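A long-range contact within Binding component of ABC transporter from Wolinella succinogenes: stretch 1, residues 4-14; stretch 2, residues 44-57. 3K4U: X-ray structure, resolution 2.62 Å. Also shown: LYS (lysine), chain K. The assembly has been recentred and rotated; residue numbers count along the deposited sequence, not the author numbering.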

# COMPACT_ATOMS: atom_id res chain seq x y z
N ARG E 4 -7.40 -38.71 15.55
CA ARG E 4 -6.53 -39.84 15.20
C ARG E 4 -7.26 -40.91 14.38
O ARG E 4 -8.49 -41.08 14.49
CB ARG E 4 -5.90 -40.47 16.46
CG ARG E 4 -4.55 -41.16 16.19
CD ARG E 4 -3.81 -41.58 17.46
NE ARG E 4 -3.57 -40.48 18.40
CZ ARG E 4 -2.61 -39.56 18.30
NH1 ARG E 4 -1.76 -39.57 17.28
NH2 ARG E 4 -2.50 -38.61 19.23
N GLY E 5 -6.51 -41.63 13.56
CA GLY E 5 -7.07 -42.67 12.71
C GLY E 5 -7.05 -42.28 11.25
O GLY E 5 -5.99 -42.32 10.61
N GLU E 6 -8.22 -41.91 10.74
CA GLU E 6 -8.37 -41.53 9.33
C GLU E 6 -9.21 -40.28 9.19
O GLU E 6 -10.05 -39.98 10.04
CB GLU E 6 -8.99 -42.67 8.52
CG GLU E 6 -10.39 -43.13 8.95
CD GLU E 6 -10.85 -44.41 8.21
OE1 GLU E 6 -10.06 -45.03 7.44
OE2 GLU E 6 -12.03 -44.80 8.42
N LEU E 7 -8.98 -39.53 8.12
CA LEU E 7 -9.79 -38.40 7.84
C LEU E 7 -10.86 -38.80 6.85
O LEU E 7 -10.55 -39.09 5.71
CB LEU E 7 -8.95 -37.25 7.28
CG LEU E 7 -9.78 -36.04 6.84
CD1 LEU E 7 -10.51 -35.43 8.03
CD2 LEU E 7 -8.93 -35.06 6.08
N ARG E 8 -12.11 -38.77 7.28
CA ARG E 8 -13.25 -39.19 6.43
C ARG E 8 -13.94 -38.02 5.73
O ARG E 8 -14.48 -37.13 6.38
CB ARG E 8 -14.26 -39.94 7.29
CG ARG E 8 -13.62 -41.07 8.09
CD ARG E 8 -14.65 -41.98 8.72
NE ARG E 8 -14.94 -41.66 10.12
CZ ARG E 8 -16.08 -41.12 10.56
NH1 ARG E 8 -16.27 -40.89 11.85
NH2 ARG E 8 -17.05 -40.83 9.70
N VAL E 9 -13.92 -38.04 4.40
CA VAL E 9 -14.46 -36.93 3.61
C VAL E 9 -15.64 -37.34 2.73
O VAL E 9 -15.49 -38.18 1.82
CB VAL E 9 -13.41 -36.35 2.67
CG1 VAL E 9 -13.95 -35.04 2.02
CG2 VAL E 9 -12.10 -36.10 3.40
N GLY E 10 -16.78 -36.68 2.97
CA GLY E 10 -17.97 -36.83 2.13
C GLY E 10 -17.93 -35.95 0.90
O GLY E 10 -17.53 -34.78 0.98
N LEU E 11 -18.36 -36.51 -0.23
CA LEU E 11 -18.41 -35.80 -1.50
C LEU E 11 -19.28 -36.53 -2.47
O LEU E 11 -19.56 -37.70 -2.30
CB LEU E 11 -17.02 -35.57 -2.11
CG LEU E 11 -15.83 -36.52 -2.09
CD1 LEU E 11 -16.26 -37.97 -2.35
CD2 LEU E 11 -14.82 -36.08 -3.11
N GLU E 12 -19.75 -35.81 -3.49
CA GLU E 12 -20.66 -36.36 -4.47
C GLU E 12 -19.98 -36.31 -5.82
O GLU E 12 -19.70 -35.21 -6.34
CB GLU E 12 -21.98 -35.60 -4.51
CG GLU E 12 -23.11 -36.40 -5.19
CD GLU E 12 -24.24 -35.54 -5.69
OE1 GLU E 12 -23.95 -34.45 -6.26
OE2 GLU E 12 -25.43 -35.94 -5.54
N PRO E 13 -19.65 -37.48 -6.38
CA PRO E 13 -18.90 -37.37 -7.62
C PRO E 13 -19.71 -36.81 -8.78
O PRO E 13 -20.94 -36.94 -8.82
CB PRO E 13 -18.48 -38.81 -7.88
CG PRO E 13 -18.26 -39.34 -6.46
CD PRO E 13 -19.45 -38.78 -5.73
N GLY E 14 -19.04 -36.15 -9.71
CA GLY E 14 -19.76 -35.76 -10.92
C GLY E 14 -19.97 -34.27 -11.09
O GLY E 14 -20.55 -33.86 -12.09
N VAL E 44 -2.34 -38.79 8.76
CA VAL E 44 -3.54 -39.56 8.98
C VAL E 44 -3.91 -40.11 7.61
O VAL E 44 -3.28 -39.76 6.60
CB VAL E 44 -4.61 -38.63 9.64
CG1 VAL E 44 -5.74 -38.16 8.67
CG2 VAL E 44 -5.14 -39.25 10.97
N LYS E 45 -4.88 -41.03 7.58
CA LYS E 45 -5.32 -41.64 6.30
C LYS E 45 -6.57 -40.98 5.71
O LYS E 45 -7.44 -40.50 6.43
CB LYS E 45 -5.55 -43.13 6.46
CG LYS E 45 -4.28 -44.00 6.38
CD LYS E 45 -4.64 -45.49 6.27
CE LYS E 45 -4.49 -46.24 7.59
NZ LYS E 45 -3.12 -46.91 7.68
N LEU E 46 -6.64 -40.97 4.38
CA LEU E 46 -7.82 -40.52 3.68
C LEU E 46 -8.78 -41.66 3.35
O LEU E 46 -8.42 -42.63 2.68
CB LEU E 46 -7.42 -39.76 2.40
CG LEU E 46 -8.55 -39.24 1.50
CD1 LEU E 46 -9.35 -38.19 2.19
CD2 LEU E 46 -8.05 -38.71 0.18
N LYS E 47 -10.02 -41.52 3.84
CA LYS E 47 -11.17 -42.27 3.32
C LYS E 47 -12.20 -41.33 2.70
O LYS E 47 -12.64 -40.36 3.33
CB LYS E 47 -11.83 -43.09 4.42
CG LYS E 47 -13.03 -43.86 3.93
CD LYS E 47 -13.25 -45.13 4.72
CE LYS E 47 -12.46 -46.31 4.10
NZ LYS E 47 -12.56 -47.60 4.86
N LEU E 48 -12.59 -41.61 1.47
CA LEU E 48 -13.66 -40.87 0.84
C LEU E 48 -14.97 -41.61 1.03
O LEU E 48 -15.03 -42.82 0.84
CB LEU E 48 -13.38 -40.68 -0.65
CG LEU E 48 -12.01 -40.11 -1.03
CD1 LEU E 48 -11.79 -40.16 -2.53
CD2 LEU E 48 -11.86 -38.70 -0.51
N VAL E 49 -16.01 -40.87 1.40
CA VAL E 49 -17.32 -41.42 1.61
C VAL E 49 -18.27 -40.77 0.58
O VAL E 49 -18.93 -39.79 0.89
CB VAL E 49 -17.76 -41.18 3.08
CG1 VAL E 49 -19.06 -41.93 3.42
CG2 VAL E 49 -16.62 -41.60 4.06
N PRO E 50 -18.30 -41.31 -0.67
CA PRO E 50 -19.20 -40.80 -1.69
C PRO E 50 -20.61 -40.82 -1.16
O PRO E 50 -21.04 -41.82 -0.56
CB PRO E 50 -19.05 -41.82 -2.81
CG PRO E 50 -17.65 -42.27 -2.67
CD PRO E 50 -17.47 -42.42 -1.20
N THR E 51 -21.33 -39.71 -1.34
CA THR E 51 -22.64 -39.51 -0.70
C THR E 51 -23.44 -38.80 -1.74
O THR E 51 -22.86 -38.15 -2.57
CB THR E 51 -22.49 -38.62 0.55
OG1 THR E 51 -21.39 -39.12 1.34
CG2 THR E 51 -23.80 -38.57 1.42
N SER E 52 -24.75 -38.96 -1.76
CA SER E 52 -25.56 -38.21 -2.70
C SER E 52 -25.73 -36.86 -2.04
O SER E 52 -25.48 -36.74 -0.84
CB SER E 52 -26.91 -38.89 -2.98
OG SER E 52 -27.72 -38.83 -1.83
N TRP E 53 -26.16 -35.86 -2.82
CA TRP E 53 -26.01 -34.46 -2.43
C TRP E 53 -26.85 -34.07 -1.21
O TRP E 53 -26.39 -33.34 -0.31
CB TRP E 53 -26.29 -33.53 -3.62
CG TRP E 53 -26.11 -32.14 -3.23
CD1 TRP E 53 -27.07 -31.27 -2.82
CD2 TRP E 53 -24.86 -31.45 -3.13
NE1 TRP E 53 -26.49 -30.06 -2.49
CE2 TRP E 53 -25.14 -30.15 -2.67
CE3 TRP E 53 -23.53 -31.81 -3.39
CZ2 TRP E 53 -24.14 -29.19 -2.46
CZ3 TRP E 53 -22.52 -30.86 -3.17
CH2 TRP E 53 -22.84 -29.56 -2.71
N ASP E 54 -28.08 -34.57 -1.16
CA ASP E 54 -29.00 -34.18 -0.12
C ASP E 54 -28.66 -34.85 1.19
O ASP E 54 -29.36 -34.66 2.20
CB ASP E 54 -30.44 -34.48 -0.54
CG ASP E 54 -30.70 -35.98 -0.79
OD1 ASP E 54 -31.84 -36.41 -0.47
OD2 ASP E 54 -29.83 -36.73 -1.30
N GLY E 55 -27.57 -35.64 1.18
CA GLY E 55 -27.14 -36.45 2.33
C GLY E 55 -25.76 -36.03 2.83
O GLY E 55 -25.28 -36.52 3.82
N LEU E 56 -25.12 -35.10 2.16
CA LEU E 56 -23.84 -34.55 2.66
C LEU E 56 -23.94 -33.86 4.01
O LEU E 56 -23.24 -34.23 4.95
CB LEU E 56 -23.23 -33.60 1.66
CG LEU E 56 -22.62 -34.25 0.43
CD1 LEU E 56 -22.19 -33.14 -0.51
CD2 LEU E 56 -21.42 -35.10 0.74
N ILE E 57 -24.82 -32.86 4.13
CA ILE E 57 -24.91 -32.14 5.38
C ILE E 57 -25.32 -33.08 6.52
O ILE E 57 -24.65 -33.11 7.55
CB ILE E 57 -25.75 -30.87 5.29
CG1 ILE E 57 -24.88 -29.72 4.80
CG2 ILE E 57 -26.34 -30.51 6.66
CD1 ILE E 57 -25.67 -28.49 4.34
N LYS K . -21.80 -25.16 -5.73
CA LYS K . -22.83 -26.15 -5.95
C LYS K . -23.70 -26.19 -4.72
O LYS K . -23.21 -25.94 -3.62
CB LYS K . -22.19 -27.54 -6.16
CG LYS K . -23.06 -28.54 -6.89
CD LYS K . -22.81 -29.91 -6.37
CE LYS K . -23.38 -31.00 -7.29
NZ LYS K . -22.86 -32.35 -6.96
OXT LYS K . -24.90 -26.46 -4.79

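Two parallel strands, 6-11 and 45-50, form the body of this contact, their axes 24° apart and 4.5 Å from each other at closest approach. In a parallel pair the backbone bonds step along alternate residues, and here L7, V9 and L11 of the first strand carry them.

The ladder begins loosely. G5 offers its O to K45 N at 3.5 Å, a weak bond though nearly straight, and the same G5 O lies 3.2 Å from V44 CG2. The backbone angles of G5 themselves call for glycine, because a CB would be jammed against the carbonyl of the preceding residue. E6 follows, paired with K45 and with its side chain on the same face as those of R8, K45, K47 and V49. Its carboxylate leans along K47: E6 OE2 is 3.9 Å from K47 CD, while E6 OE1 and K47 NZ are 4.4 Å apart, opposite charges near each other but beyond a salt bridge.

At L7 the pairing tightens. L7 N donates to K45 O over a very short 2.5 Å, and L7 O accepts from K47 N at 3.1 Å, so one residue clasps both neighbours of L46, its partner in register. The L7 side chain belongs to the other, apolar face, where its CB meets V44 CG1 at 3.6 Å. R8 makes no backbone hydrogen bond to the second strand; its CA instead approaches K47 O at 3.4 Å in a CA-H...O contact, and its side chain leads away to partners elsewhere in the structure.

V9 repeats the pattern of L7 with better geometry. V9 N to K47 O is 2.9 Å and V49 N to V9 O is 2.8 Å, both close to linear. Its side chain packs against two leucines of the second strand, V9 CG2 lying 3.7 Å from L46 CD1 and V9 CB 4.2 Å from L48 CD2.

G10 shows what a missing side chain buys. An ideal CB here would sit only 3.4 Å from L56 CD2, a tight fit, so the bare backbone leaves room for the side chain of L56. G10 CA also approaches V49 O at 3.3 Å; that carbonyl accepts a hydrogen bond from T51 OG1 at 2.6 Å within its own stretch.

L11 closes the ladder. L11 O takes T51 N at 2.8 Å and also meets P50 CA at 3.2 Å in a CA-H...O contact; in this register the N of P50 would not face the first strand, so the proline costs the pairing nothing. L11 CD1 reaches L48 CB at 4.3 Å, extending the apolar face.

Beyond the strand, E12 turns pairing into binding. Its OE2 accepts a weak hydrogen bond from W53 N at 2.8 Å, while its OE1 receives a very short one, 2.5 Å, from NZ of the bound lysine. The lysine's CD lies over one face of the W53 ring, 3.4 Å from W53 CZ3, so the two stretches jointly hold the ligand's chain and charge. P13 adds a last apolar touch, its CD 4.2 Å from P50 CB.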